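Local coordinates for putative molybdenum carrier protein (Syntrophus aciditrophicus SB, PDB 3IMK) that is of unknown function but may carry molybdenum, and belongs to the circularly permuted YpsA family of the SLOG clan, at residues A7-I12 and I129-I134; A23-I28 and E51-Q56; R66-V71 and E93-Q98; G76-S81 and T118-W123. One frame throughout, in Å; residues are numbered along the deposited sequence.

Interaction 1. Residues A7-I12 and I129-I134; sequences AITKII and IQVLNI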
loop_
_atom_site.group_PDB
_atom_site.type_symbol
_atom_site.label_atom_id
_atom_site.label_comp_id
_atom_site.label_asym_id
_atom_site.label_seq_id
_atom_site.Cartn_x
_atom_site.Cartn_y
_atom_site.Cartn_z
ATOM N N ALA A 7 -7.801 7.446 -11.514
ATOM C CA ALA A 7 -6.662 8.141 -12.072
ATOM C C ALA A 7 -5.469 8.004 -11.138
ATOM O O ALA A 7 -5.102 8.930 -10.429
ATOM C CB ALA A 7 -6.985 9.632 -12.340
ATOM N N ILE A 8 -4.857 6.815 -11.124
ATOM C CA ILE A 8 -3.746 6.570 -10.230
ATOM C C ILE A 8 -2.459 7.096 -10.866
ATOM O O ILE A 8 -1.918 6.485 -11.809
ATOM C CB ILE A 8 -3.625 5.077 -9.854
ATOM C CG1 ILE A 8 -4.926 4.554 -9.263
ATOM C CG2 ILE A 8 -2.476 4.813 -8.853
ATOM C CD1 ILE A 8 -5.449 5.286 -8.048
ATOM N N THR A 9 -2.003 8.247 -10.381
ATOM C CA THR A 9 -0.814 8.894 -10.895
ATOM C C THR A 9 0.435 8.472 -10.175
ATOM O O THR A 9 1.541 8.696 -10.649
ATOM C CB THR A 9 -0.957 10.417 -10.801
ATOM O OG1 THR A 9 -1.112 10.738 -9.398
ATOM C CG2 THR A 9 -2.161 10.909 -11.650
ATOM N N LYS A 10 0.290 7.884 -8.987
ATOM C CA LYS A 10 1.461 7.433 -8.206
ATOM C C LYS A 10 1.024 6.411 -7.152
ATOM O O LYS A 10 -0.021 6.607 -6.500
ATOM C CB LYS A 10 2.159 8.605 -7.514
ATOM C CG LYS A 10 3.547 8.302 -6.907
ATOM C CD LYS A 10 4.176 9.542 -6.260
ATOM C CE LYS A 10 5.620 9.300 -5.758
ATOM N NZ LYS A 10 6.482 10.513 -5.348
ATOM N N ILE A 11 1.822 5.349 -7.001
ATOM C CA ILE A 11 1.690 4.366 -5.927
ATOM C C ILE A 11 2.847 4.553 -4.999
ATOM O O ILE A 11 3.989 4.643 -5.456
ATOM C CB ILE A 11 1.634 2.933 -6.462
ATOM C CG1 ILE A 11 0.278 2.705 -7.164
ATOM C CG2 ILE A 11 1.836 1.894 -5.314
ATOM C CD1 ILE A 11 0.196 1.409 -8.019
ATOM N N ILE A 12 2.585 4.627 -3.692
ATOM C CA ILE A 12 3.663 4.637 -2.734
ATOM C C ILE A 12 3.535 3.523 -1.694
ATOM O O ILE A 12 2.444 3.025 -1.453
ATOM C CB ILE A 12 3.828 6.015 -2.031
ATOM C CG1 ILE A 12 2.724 6.333 -1.020
ATOM C CG2 ILE A 12 3.921 7.163 -3.071
ATOM C CD1 ILE A 12 3.049 7.594 -0.133
ATOM N N ILE A 129 -8.827 9.736 -5.291
ATOM C CA ILE A 129 -7.515 9.306 -4.849
ATOM C C ILE A 129 -6.648 9.106 -6.076
ATOM O O ILE A 129 -6.962 8.276 -6.928
ATOM C CB ILE A 129 -7.624 8.015 -4.046
ATOM C CG1 ILE A 129 -8.294 8.339 -2.704
ATOM C CG2 ILE A 129 -6.192 7.399 -3.821
ATOM C CD1 ILE A 129 -8.895 7.135 -2.017
ATOM N N GLN A 130 -5.551 9.874 -6.165
ATOM C CA GLN A 130 -4.598 9.722 -7.265
ATOM C C GLN A 130 -3.227 9.217 -6.832
ATOM O O GLN A 130 -2.598 8.436 -7.541
ATOM C CB GLN A 130 -4.481 11.060 -7.997
ATOM C CG GLN A 130 -5.777 11.560 -8.682
ATOM C CD GLN A 130 -5.575 12.779 -9.601
ATOM O OE1 GLN A 130 -4.496 13.341 -9.699
ATOM N NE2 GLN A 130 -6.635 13.182 -10.239
ATOM N N VAL A 131 -2.742 9.690 -5.678
ATOM C CA VAL A 131 -1.538 9.196 -5.037
ATOM C C VAL A 131 -2.003 8.219 -3.966
ATOM O O VAL A 131 -2.658 8.635 -2.963
ATOM C CB VAL A 131 -0.703 10.314 -4.425
ATOM C CG1 VAL A 131 0.537 9.726 -3.733
ATOM C CG2 VAL A 131 -0.278 11.376 -5.512
ATOM N N LEU A 132 -1.782 6.934 -4.242
ATOM C CA LEU A 132 -2.287 5.861 -3.425
ATOM C C LEU A 132 -1.207 5.185 -2.623
ATOM O O LEU A 132 -0.279 4.618 -3.210
ATOM C CB LEU A 132 -2.965 4.833 -4.323
ATOM C CG LEU A 132 -3.519 3.570 -3.654
ATOM C CD1 LEU A 132 -4.618 3.902 -2.648
ATOM C CD2 LEU A 132 -4.076 2.601 -4.738
ATOM N N ASN A 133 -1.301 5.245 -1.288
ATOM C CA ASN A 133 -0.422 4.496 -0.374
ATOM C C ASN A 133 -0.999 3.103 -0.190
ATOM O O ASN A 133 -2.196 2.966 0.023
ATOM C CB ASN A 133 -0.376 5.213 0.954
ATOM C CG ASN A 133 0.482 4.514 2.014
ATOM O OD1 ASN A 133 1.560 4.002 1.692
ATOM N ND2 ASN A 133 0.058 4.565 3.270
ATOM N N ILE A 134 -0.154 2.084 -0.345
ATOM C CA ILE A 134 -0.583 0.694 -0.208
ATOM C C ILE A 134 0.255 0.111 0.913
ATOM O O ILE A 134 1.491 0.187 0.928
ATOM C CB ILE A 134 -0.428 -0.100 -1.509
ATOM C CG1 ILE A 134 -1.230 0.605 -2.598
ATOM C CG2 ILE A 134 -0.886 -1.572 -1.274
ATOM C CD1 ILE A 134 -1.143 -0.059 -4.002
HETATM O O HOH W 1 -8.765 8.098 -8.919
HETATM O O HOH W 2 -1.821 13.234 -8.687
#

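Interaction 2. Residues A23-I28 and E51-Q56; sequences ALDFAI and ETYQLQ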
loop_
_atom_site.group_PDB
_atom_site.type_symbol
_atom_site.label_atom_id
_atom_site.label_comp_id
_atom_site.label_asym_id
_atom_site.label_seq_id
_atom_site.Cartn_x
_atom_site.Cartn_y
_atom_site.Cartn_z
ATOM N N ALA A 23 3.251 -3.682 -3.958
ATOM C CA ALA A 23 2.798 -2.436 -4.533
ATOM C C ALA A 23 3.795 -1.794 -5.475
ATOM O O ALA A 23 3.441 -1.313 -6.570
ATOM C CB ALA A 23 2.416 -1.454 -3.380
ATOM N N LEU A 24 5.066 -1.763 -5.052
ATOM C CA LEU A 24 6.110 -1.155 -5.861
ATOM C C LEU A 24 6.389 -1.969 -7.138
ATOM O O LEU A 24 6.537 -1.412 -8.213
ATOM C CB LEU A 24 7.401 -0.987 -5.038
ATOM C CG LEU A 24 7.267 -0.133 -3.771
ATOM C CD1 LEU A 24 8.638 -0.053 -3.013
ATOM C CD2 LEU A 24 6.739 1.286 -4.059
ATOM N N ASP A 25 6.412 -3.304 -7.010
ATOM C CA ASP A 25 6.702 -4.165 -8.142
ATOM C C ASP A 25 5.577 -4.037 -9.156
ATOM O O ASP A 25 5.819 -4.020 -10.380
ATOM C CB ASP A 25 6.886 -5.614 -7.677
ATOM C CG ASP A 25 8.175 -5.836 -6.938
ATOM O OD1 ASP A 25 9.097 -5.002 -7.078
ATOM O OD2 ASP A 25 8.309 -6.892 -6.261
ATOM N N PHE A 26 4.346 -3.901 -8.673
ATOM C CA PHE A 26 3.193 -3.708 -9.543
ATOM C C PHE A 26 3.341 -2.389 -10.293
ATOM O O PHE A 26 3.150 -2.317 -11.504
ATOM C CB PHE A 26 1.886 -3.678 -8.750
ATOM C CG PHE A 26 0.672 -3.488 -9.617
ATOM C CD1 PHE A 26 0.147 -4.583 -10.296
ATOM C CD2 PHE A 26 0.150 -2.241 -9.837
ATOM C CE1 PHE A 26 -0.922 -4.427 -11.160
ATOM C CE2 PHE A 26 -0.936 -2.076 -10.720
ATOM C CZ PHE A 26 -1.440 -3.204 -11.381
ATOM N N ALA A 27 3.648 -1.313 -9.547
ATOM C CA ALA A 27 3.803 0.010 -10.184
ATOM C C ALA A 27 4.860 -0.077 -11.287
ATOM O O ALA A 27 4.671 0.418 -12.400
ATOM C CB ALA A 27 4.179 1.079 -9.154
ATOM N N ILE A 28 6.007 -0.662 -10.973
ATOM C CA ILE A 28 7.099 -0.792 -11.944
ATOM C C ILE A 28 6.657 -1.581 -13.200
ATOM O O ILE A 28 6.849 -1.115 -14.333
ATOM C CB ILE A 28 8.334 -1.419 -11.273
ATOM C CG1 ILE A 28 8.939 -0.416 -10.252
ATOM C CG2 ILE A 28 9.437 -1.808 -12.323
ATOM C CD1 ILE A 28 9.920 -0.989 -9.262
ATOM N N GLU A 51 18.504 -1.113 -4.191
ATOM C CA GLU A 51 18.710 0.226 -4.704
ATOM C C GLU A 51 17.938 0.524 -6.001
ATOM O O GLU A 51 17.788 1.676 -6.372
ATOM C CB GLU A 51 20.200 0.470 -4.895
ATOM C CG GLU A 51 20.955 0.435 -3.562
ATOM C CD GLU A 51 20.846 1.713 -2.697
ATOM O OE1 GLU A 51 19.975 2.597 -2.926
ATOM O OE2 GLU A 51 21.678 1.829 -1.762
ATOM N N THR A 52 17.469 -0.509 -6.670
ATOM C CA THR A 52 16.702 -0.304 -7.885
ATOM C C THR A 52 15.393 0.459 -7.594
ATOM O O THR A 52 14.850 1.132 -8.470
ATOM C CB THR A 52 16.413 -1.622 -8.559
ATOM O OG1 THR A 52 15.950 -2.556 -7.573
ATOM C CG2 THR A 52 17.690 -2.180 -9.199
ATOM N N TYR A 53 14.887 0.367 -6.371
ATOM C CA TYR A 53 13.680 1.109 -5.992
ATOM C C TYR A 53 14.030 2.549 -5.576
ATOM O O TYR A 53 14.826 2.760 -4.648
ATOM C CB TYR A 53 12.983 0.440 -4.810
ATOM C CG TYR A 53 12.509 -0.980 -5.057
ATOM C CD1 TYR A 53 11.315 -1.238 -5.714
ATOM C CD2 TYR A 53 13.274 -2.067 -4.641
ATOM C CE1 TYR A 53 10.879 -2.563 -5.945
ATOM C CE2 TYR A 53 12.836 -3.351 -4.854
ATOM C CZ TYR A 53 11.642 -3.597 -5.495
ATOM O OH TYR A 53 11.236 -4.883 -5.705
ATOM N N GLN A 54 13.423 3.514 -6.275
ATOM C CA GLN A 54 13.648 4.927 -6.004
ATOM C C GLN A 54 12.747 5.366 -4.855
ATOM O O GLN A 54 11.529 5.539 -5.058
ATOM C CB GLN A 54 13.416 5.756 -7.281
ATOM C CG GLN A 54 14.306 5.327 -8.452
ATOM C CD GLN A 54 15.789 5.431 -8.130
ATOM O OE1 GLN A 54 16.301 6.527 -7.880
ATOM N NE2 GLN A 54 16.489 4.285 -8.118
ATOM N N LEU A 55 13.320 5.413 -3.650
ATOM C CA LEU A 55 12.566 5.714 -2.413
ATOM C C LEU A 55 13.258 6.769 -1.602
ATOM O O LEU A 55 14.415 7.098 -1.882
ATOM C CB LEU A 55 12.350 4.450 -1.583
ATOM C CG LEU A 55 11.668 3.312 -2.373
ATOM C CD1 LEU A 55 11.750 2.043 -1.622
ATOM C CD2 LEU A 55 10.176 3.604 -2.592
ATOM N N GLN A 56 12.574 7.302 -0.589
ATOM C CA GLN A 56 13.126 8.423 0.176
ATOM C C GLN A 56 13.306 8.020 1.638
ATOM O O GLN A 56 12.391 7.504 2.272
ATOM C CB GLN A 56 12.133 9.588 0.068
ATOM C CG GLN A 56 11.849 10.089 -1.423
ATOM C CD GLN A 56 10.980 9.155 -2.378
ATOM O OE1 GLN A 56 9.857 8.774 -2.058
ATOM N NE2 GLN A 56 11.507 8.877 -3.588
#

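Interaction 3. Residues R66-V71 and E93-Q98; sequences RTEKNV and EFFAEQ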
loop_
_atom_site.group_PDB
_atom_site.type_symbol
_atom_site.label_atom_id
_atom_site.label_comp_id
_atom_site.label_asym_id
_atom_site.label_seq_id
_atom_site.Cartn_x
_atom_site.Cartn_y
_atom_site.Cartn_z
ATOM N N ARG A 66 7.935 6.118 9.543
ATOM C CA ARG A 66 7.799 6.045 8.062
ATOM C C ARG A 66 6.373 5.635 7.668
ATOM O O ARG A 66 5.854 6.118 6.668
ATOM C CB ARG A 66 8.902 5.185 7.385
ATOM C CG ARG A 66 8.822 3.686 7.542
ATOM C CD ARG A 66 7.922 2.981 6.468
ATOM N NE ARG A 66 8.305 1.568 6.313
ATOM C CZ ARG A 66 8.038 0.594 7.180
ATOM N NH1 ARG A 66 7.299 0.798 8.253
ATOM N NH2 ARG A 66 8.463 -0.643 6.923
ATOM N N THR A 67 5.738 4.748 8.419
ATOM C CA THR A 67 4.327 4.379 8.147
ATOM C C THR A 67 3.435 5.588 8.256
ATOM O O THR A 67 2.629 5.823 7.367
ATOM C CB THR A 67 3.949 3.264 9.151
ATOM O OG1 THR A 67 4.792 2.142 8.867
ATOM C CG2 THR A 67 2.494 2.898 9.097
ATOM N N GLU A 68 3.648 6.390 9.289
ATOM C CA GLU A 68 2.866 7.610 9.459
ATOM C C GLU A 68 3.044 8.560 8.266
ATOM O O GLU A 68 2.077 9.150 7.789
ATOM C CB GLU A 68 3.276 8.325 10.761
ATOM C CG GLU A 68 2.476 9.601 11.100
ATOM C CD GLU A 68 2.994 10.288 12.352
ATOM O OE1 GLU A 68 4.215 10.287 12.617
ATOM O OE2 GLU A 68 2.154 10.803 13.122
ATOM N N LYS A 69 4.301 8.729 7.831
ATOM C CA LYS A 69 4.656 9.660 6.723
ATOM C C LYS A 69 3.966 9.230 5.412
ATOM O O LYS A 69 3.462 10.095 4.675
ATOM C CB LYS A 69 6.202 9.760 6.554
ATOM C CG LYS A 69 6.654 10.899 5.609
ATOM C CD LYS A 69 6.618 12.230 6.337
ATOM C CE LYS A 69 7.100 13.362 5.438
ATOM N NZ LYS A 69 7.120 14.700 6.165
ATOM N N ASN A 70 3.931 7.924 5.131
ATOM C CA ASN A 70 3.246 7.484 3.886
ATOM C C ASN A 70 1.741 7.745 3.924
ATOM O O ASN A 70 1.148 8.097 2.917
ATOM C CB ASN A 70 3.585 6.049 3.561
ATOM C CG ASN A 70 5.030 5.883 3.158
ATOM O OD1 ASN A 70 5.576 6.726 2.438
ATOM N ND2 ASN A 70 5.672 4.820 3.659
ATOM N N VAL A 71 1.129 7.637 5.094
ATOM C CA VAL A 71 -0.297 7.998 5.260
ATOM C C VAL A 71 -0.514 9.483 5.001
ATOM O O VAL A 71 -1.507 9.870 4.362
ATOM C CB VAL A 71 -0.835 7.566 6.674
ATOM C CG1 VAL A 71 -2.234 8.163 6.990
ATOM C CG2 VAL A 71 -0.886 6.035 6.817
ATOM N N GLU A 93 -3.847 2.036 9.810
ATOM C CA GLU A 93 -5.266 2.365 9.876
ATOM C C GLU A 93 -5.539 3.440 10.948
ATOM O O GLU A 93 -6.315 4.366 10.726
ATOM C CB GLU A 93 -6.088 1.073 10.137
ATOM C CG GLU A 93 -7.579 1.297 10.142
ATOM C CD GLU A 93 -8.355 0.006 10.382
ATOM O OE1 GLU A 93 -8.149 -0.568 11.461
ATOM O OE2 GLU A 93 -9.127 -0.383 9.481
ATOM N N PHE A 94 -4.912 3.280 12.113
ATOM C CA PHE A 94 -5.025 4.271 13.192
ATOM C C PHE A 94 -4.572 5.640 12.682
ATOM O O PHE A 94 -5.257 6.654 12.924
ATOM C CB PHE A 94 -4.179 3.827 14.407
ATOM C CG PHE A 94 -4.041 4.878 15.486
ATOM C CD1 PHE A 94 -5.050 5.045 16.400
ATOM C CD2 PHE A 94 -2.940 5.713 15.541
ATOM C CE1 PHE A 94 -4.959 6.009 17.396
ATOM C CE2 PHE A 94 -2.854 6.679 16.522
ATOM C CZ PHE A 94 -3.867 6.812 17.442
ATOM N N PHE A 95 -3.415 5.720 12.024
ATOM C CA PHE A 95 -2.921 7.018 11.540
ATOM C C PHE A 95 -3.889 7.619 10.497
ATOM O O PHE A 95 -4.176 8.823 10.513
ATOM C CB PHE A 95 -1.529 6.909 10.906
ATOM C CG PHE A 95 -0.382 6.688 11.881
ATOM C CD1 PHE A 95 -0.257 7.449 13.027
ATOM C CD2 PHE A 95 0.616 5.758 11.587
ATOM C CE1 PHE A 95 0.829 7.261 13.900
ATOM C CE2 PHE A 95 1.678 5.593 12.436
ATOM C CZ PHE A 95 1.782 6.312 13.570
ATOM N N ALA A 96 -4.364 6.798 9.552
ATOM C CA ALA A 96 -5.324 7.312 8.588
ATOM C C ALA A 96 -6.587 7.900 9.268
ATOM O O ALA A 96 -7.068 8.977 8.895
ATOM C CB ALA A 96 -5.684 6.234 7.531
ATOM N N GLU A 97 -7.106 7.167 10.256
ATOM C CA GLU A 97 -8.266 7.625 11.053
ATOM C C GLU A 97 -7.985 8.953 11.767
ATOM O O GLU A 97 -8.822 9.876 11.748
ATOM C CB GLU A 97 -8.673 6.571 12.096
ATOM C CG GLU A 97 -9.487 5.392 11.509
ATOM C CD GLU A 97 -9.570 4.149 12.431
ATOM O OE1 GLU A 97 -9.005 4.151 13.551
ATOM O OE2 GLU A 97 -10.200 3.156 12.002
ATOM N N GLN A 98 -6.813 9.062 12.380
ATOM C CA GLN A 98 -6.467 10.259 13.164
ATOM C C GLN A 98 -6.204 11.512 12.301
ATOM O O GLN A 98 -6.434 12.648 12.761
ATOM C CB GLN A 98 -5.273 9.985 14.099
ATOM C CG GLN A 98 -5.512 8.886 15.147
ATOM C CD GLN A 98 -6.377 9.338 16.327
ATOM O OE1 GLN A 98 -6.092 10.343 16.963
ATOM N NE2 GLN A 98 -7.411 8.572 16.630
#

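Interaction 4. Residues G76-S81 and T118-W123; sequences GTLIIS and TLINSW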
loop_
_atom_site.group_PDB
_atom_site.type_symbol
_atom_site.label_atom_id
_atom_site.label_comp_id
_atom_site.label_asym_id
_atom_site.label_seq_id
_atom_site.Cartn_x
_atom_site.Cartn_y
_atom_site.Cartn_z
ATOM N N GLY A 76 -4.855 8.741 -0.094
ATOM C CA GLY A 76 -5.570 7.728 0.630
ATOM C C GLY A 76 -4.683 6.535 0.807
ATOM O O GLY A 76 -3.699 6.383 0.110
ATOM N N THR A 77 -5.090 5.617 1.689
ATOM C CA THR A 77 -4.354 4.401 2.024
ATOM C C THR A 77 -5.240 3.159 1.880
ATOM O O THR A 77 -6.328 3.062 2.473
ATOM C CB THR A 77 -3.781 4.500 3.468
ATOM O OG1 THR A 77 -2.812 5.561 3.556
ATOM C CG2 THR A 77 -3.098 3.213 3.884
ATOM N N LEU A 78 -4.736 2.235 1.076
ATOM C CA LEU A 78 -5.335 0.932 0.866
ATOM C C LEU A 78 -4.527 -0.047 1.726
ATOM O O LEU A 78 -3.308 -0.118 1.544
ATOM C CB LEU A 78 -5.245 0.526 -0.601
ATOM C CG LEU A 78 -5.605 -0.922 -0.965
ATOM C CD1 LEU A 78 -7.079 -1.238 -0.600
ATOM C CD2 LEU A 78 -5.391 -1.143 -2.463
ATOM N N ILE A 79 -5.174 -0.796 2.630
ATOM C CA ILE A 79 -4.504 -1.772 3.510
ATOM C C ILE A 79 -5.015 -3.163 3.093
ATOM O O ILE A 79 -6.209 -3.391 3.071
ATOM C CB ILE A 79 -4.764 -1.543 5.025
ATOM C CG1 ILE A 79 -4.509 -0.064 5.390
ATOM C CG2 ILE A 79 -3.849 -2.479 5.817
ATOM C CD1 ILE A 79 -4.847 0.331 6.830
ATOM N N ILE A 80 -4.111 -4.063 2.747
ATOM C CA ILE A 80 -4.457 -5.401 2.291
ATOM C C ILE A 80 -3.934 -6.427 3.314
ATOM O O ILE A 80 -2.763 -6.400 3.654
ATOM C CB ILE A 80 -3.846 -5.660 0.895
ATOM C CG1 ILE A 80 -4.195 -4.532 -0.080
ATOM C CG2 ILE A 80 -4.327 -7.040 0.382
ATOM C CD1 ILE A 80 -3.341 -4.506 -1.377
ATOM N N SER A 81 -4.784 -7.373 3.734
ATOM C CA SER A 81 -4.408 -8.412 4.672
ATOM C C SER A 81 -5.202 -9.676 4.426
ATOM O O SER A 81 -6.160 -9.693 3.640
ATOM C CB SER A 81 -4.688 -7.970 6.107
ATOM O OG SER A 81 -6.063 -7.953 6.389
ATOM N N THR A 118 -13.524 -4.250 -7.295
ATOM C CA THR A 118 -14.710 -3.372 -7.471
ATOM C C THR A 118 -14.809 -2.344 -6.353
ATOM O O THR A 118 -15.022 -1.131 -6.585
ATOM C CB THR A 118 -15.958 -4.177 -7.574
ATOM O OG1 THR A 118 -15.855 -4.971 -8.760
ATOM C CG2 THR A 118 -17.256 -3.295 -7.642
ATOM N N LEU A 119 -14.658 -2.804 -5.115
ATOM C CA LEU A 119 -14.661 -1.884 -3.980
ATOM C C LEU A 119 -13.570 -0.815 -4.057
ATOM O O LEU A 119 -13.795 0.348 -3.697
ATOM C CB LEU A 119 -14.570 -2.621 -2.632
ATOM C CG LEU A 119 -15.866 -3.032 -1.938
ATOM C CD1 LEU A 119 -16.974 -3.546 -2.814
ATOM C CD2 LEU A 119 -15.586 -3.972 -0.757
ATOM N N ILE A 120 -12.352 -1.217 -4.425
ATOM C CA ILE A 120 -11.250 -0.281 -4.540
ATOM C C ILE A 120 -11.546 0.757 -5.645
ATOM O O ILE A 120 -11.245 1.945 -5.510
ATOM C CB ILE A 120 -9.887 -1.011 -4.793
ATOM C CG1 ILE A 120 -9.570 -2.014 -3.672
ATOM C CG2 ILE A 120 -8.744 0.036 -4.955
ATOM C CD1 ILE A 120 -8.445 -3.001 -3.996
ATOM N N ASN A 121 -12.096 0.295 -6.739
ATOM C CA ASN A 121 -12.480 1.219 -7.823
ATOM C C ASN A 121 -13.497 2.259 -7.309
ATOM O O ASN A 121 -13.348 3.463 -7.569
ATOM C CB ASN A 121 -13.000 0.403 -9.010
ATOM C CG ASN A 121 -13.479 1.245 -10.157
ATOM O OD1 ASN A 121 -14.557 1.833 -10.075
ATOM N ND2 ASN A 121 -12.724 1.258 -11.247
ATOM N N SER A 122 -14.549 1.823 -6.631
ATOM C CA SER A 122 -15.563 2.744 -6.149
ATOM C C SER A 122 -14.935 3.762 -5.168
ATOM O O SER A 122 -15.207 4.975 -5.208
ATOM C CB SER A 122 -16.652 1.936 -5.460
ATOM O OG SER A 122 -17.334 1.114 -6.397
ATOM N N TRP A 123 -14.052 3.276 -4.289
ATOM C CA TRP A 123 -13.467 4.094 -3.257
ATOM C C TRP A 123 -12.489 5.124 -3.843
ATOM O O TRP A 123 -12.468 6.295 -3.471
ATOM C CB TRP A 123 -12.771 3.177 -2.215
ATOM C CG TRP A 123 -11.891 3.842 -1.181
ATOM C CD1 TRP A 123 -12.289 4.508 -0.080
ATOM C CD2 TRP A 123 -10.472 3.813 -1.154
ATOM N NE1 TRP A 123 -11.193 4.931 0.641
ATOM C CE2 TRP A 123 -10.059 4.498 -0.006
ATOM C CE3 TRP A 123 -9.503 3.244 -1.984
ATOM C CZ2 TRP A 123 -8.729 4.667 0.315
ATOM C CZ3 TRP A 123 -8.165 3.398 -1.653
ATOM C CH2 TRP A 123 -7.799 4.132 -0.537
#

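Interaction 1. Residues A7-I12 and I129-I134
Gln130 O takes two successive amides from the other segment, Thr9 N at 2.9 Å and Lys10 N at a longer 3.3 Å, both approaching from the same face of its carbonyl plane. The shorter bond is clearly bent, with 136° at the hydrogen. Beyond this shared acceptor the regular parallel pattern sets in: Leu132 N donates to Lys10 O at 2.9 Å, Ile12 N to Leu132 O, and Ile134 N to Ile12 O. The two strand segments run parallel, inclined by 24°.

Two waters extend the polar contact at the Ala7-Gln130 end. One molecule accepts from Ala7 N and donates to Ile129 O, while another bridges Thr9 OG1 and Gln130 OE1. Gln130 CG, anti to the carbonyl carbon, lies 3.2 Å from Ala7 O.

Among apolar groups, Ile11 CG2 meets Ile134 CD1 at 3.8 Å. On the face shared by Ile12, Val131 and Asn133, Ile12 CG2 lies 4.3 Å from Val131 CG1. Ile12 has CG1 between its backbone N and carbonyl carbon (chi1 72°), which sets this atom beside Asn133 CA; Asn133 ND2 is itself held by Thr77 OG1.

Helix 19-29 covers Ile11 and Ile134, and helix 63-72 covers Ile12 and Asn133. Strands 34-38 and 76-81 flank the pair, placing it at the middle of the six-stranded parallel sheet of this Rossmann-like fold.

Interaction 2. Residues A23-I28 and E51-Q56
Tyr53 reaches from its loop to helix residues Leu24, Asp25 and Ile28, and its side chain carries most of the contact. CB points toward the helix, and CG stands anti to the carbonyl carbon (chi1 -61°). From there one flank of the ring runs past the helix. CD1 lies 3.8 Å from Ile28 CD1 and 4.0 Å from Leu24 CB. One atom farther out, CE1 still touches these two aliphatic groups, Leu24 CB at 3.9 Å, and also comes 3.2 Å from Asp25 OD1. At the tip, OH donates to Asp25 OD1 over a short 2.5 Å, the acceptor lying in the ring plane and using its syn lone pair. The carboxylate is turned 29° from the ring. A phenylalanine here would probably leave Asp25 OD1 without this donor and the loop without its polar tie to the helix.

Next to the ring, Leu24 and Leu55 meet tip to tip, Leu24 CD1 lying 4.0 Å from Leu55 CD2.

The other Asp25 oxygen, OD2, is hydrogen-bonded to Tyr146 OH of helix 145-157. Leu55 also packs on Val38 and Ile28 on Tyr34, so the loop before strand 56-57 is joined to helix 19-29 beside strand 34-38.

Interaction 3. Residues R66-V71 and E93-Q98
Glu68 and Phe95 face each other where two helix segments cross at 44°, their axes 9.3 Å apart at closest approach. The backbones come close at Glu68-Phe95 and again at Val71-Ala96, where the CA atoms are 6.1 Å apart.

The ring of Phe95 lies against Glu68 and Thr67. Glu68 CB stands over one of its faces, 3.7 Å from the centroid and 16° off the normal, a CH-pi contact displaced slightly toward the rim; the nearest ring atom is CE2. Because Glu68 CG is anti to the backbone N and the chain is extended beyond it, the methylenes cross the ring at about a right angle to the Phe95 side chain. Glu68 CG reaches Phe95 CD1 and CE1 at 4.0 Å. The carboxylate follows, stacked over the ring with its plane tilted by 26°, and Glu68 OE2 lies 3.9 Å from Phe95 CE1. That oxygen accepts a hydrogen bond from Tyr99 OH, just past the second segment, which fixes the far end of the glutamate. At the ring edge, Thr67 CG2 is 4.2 Å from Phe95 CD2.

Val71 supplies the other half. Its CG1 sits 3.6 Å from Ala96 CA and at a similar distance from Ala96 N, while the Ala96 methyl lies 4.0 Å from the same CG1. Val71 thus reaches the helix backbone, consistent with the small side chain of Ala96.

Strand 76-81 links the two helices in sequence and lies against both: Val71 rests on Thr77 and on Asn133 of strand 131-135, and Glu93 on Ile79. Helices 63-72 and 87-98 are therefore neighbours on the same face of the sheet.

Interaction 4. Residues G76-S81 and T118-W123
The Trp123 indole meets Thr77 with the CZ2 and CH2 atoms of its six-membered ring. Thr77 N lies in the ring plane at the edge, 4.0 Å from CZ2, whereas Thr77 O approaches obliquely, 3.5 Å from CH2. Leu78 N and Gly76 C also come up obliquely, and Leu78 CB lies 4.2 Å from CZ3. Trp123 CG is anti to the backbone N (chi1 170°), which starts the side chain out from the helix toward the strand. A CB on Gly76 would point at the indole and lie only about 3.3 Å from CZ2, so the glycine lets the ring come close to the backbone.

Strand and helix segments run nearly antiparallel, at 169°, with axes 11.1 Å apart. This is the packing of a beta-alpha-beta crossover: helix 113-126 connects strand 103-107 to strand 131-135 and passes over strand 76-81, which lies between them in the sheet. An alanine in place of Trp123 would probably open a gap over the Gly76-Leu78 backbone, the whole indole being lost.

One helical turn earlier, Ile120 meets Leu78 at about a right angle, Ile120 CD1 lying 3.9 Å from Leu78 CD2 and Ile120 CG1 lying 4.0 Å from Leu78 CD1. Ile120 also packs on Leu104 and on Leu152 and Phe156 of helix 145-157.

Overall arrangement
Interaction 1 is the hub, and the loop it closes encloses the other three. Its centre lies about 11 Å from that of interaction 4, and neighbouring strands join them: Asn133 O is 2.8 Å from Leu78 N, a probable hydrogen bond. Interaction 2 touches it through Ile134 CB and Ala23 CB, 3.7 Å apart, and interaction 3 through Asn70 and Asn133. Interaction 3 packs on strand 76-81, itself part of interaction 4 (Val71 CG2 to Thr77 OG1 3.8 Å); interaction 2 stands about 20 Å from both, centre to centre. The longer bound polyether (PG6), probably from the crystallisation liquor, lies beside interaction 3: Lys69 donates to it, and Trp37, Met58, Pro59, Leu72 and Asp73 complete its pocket.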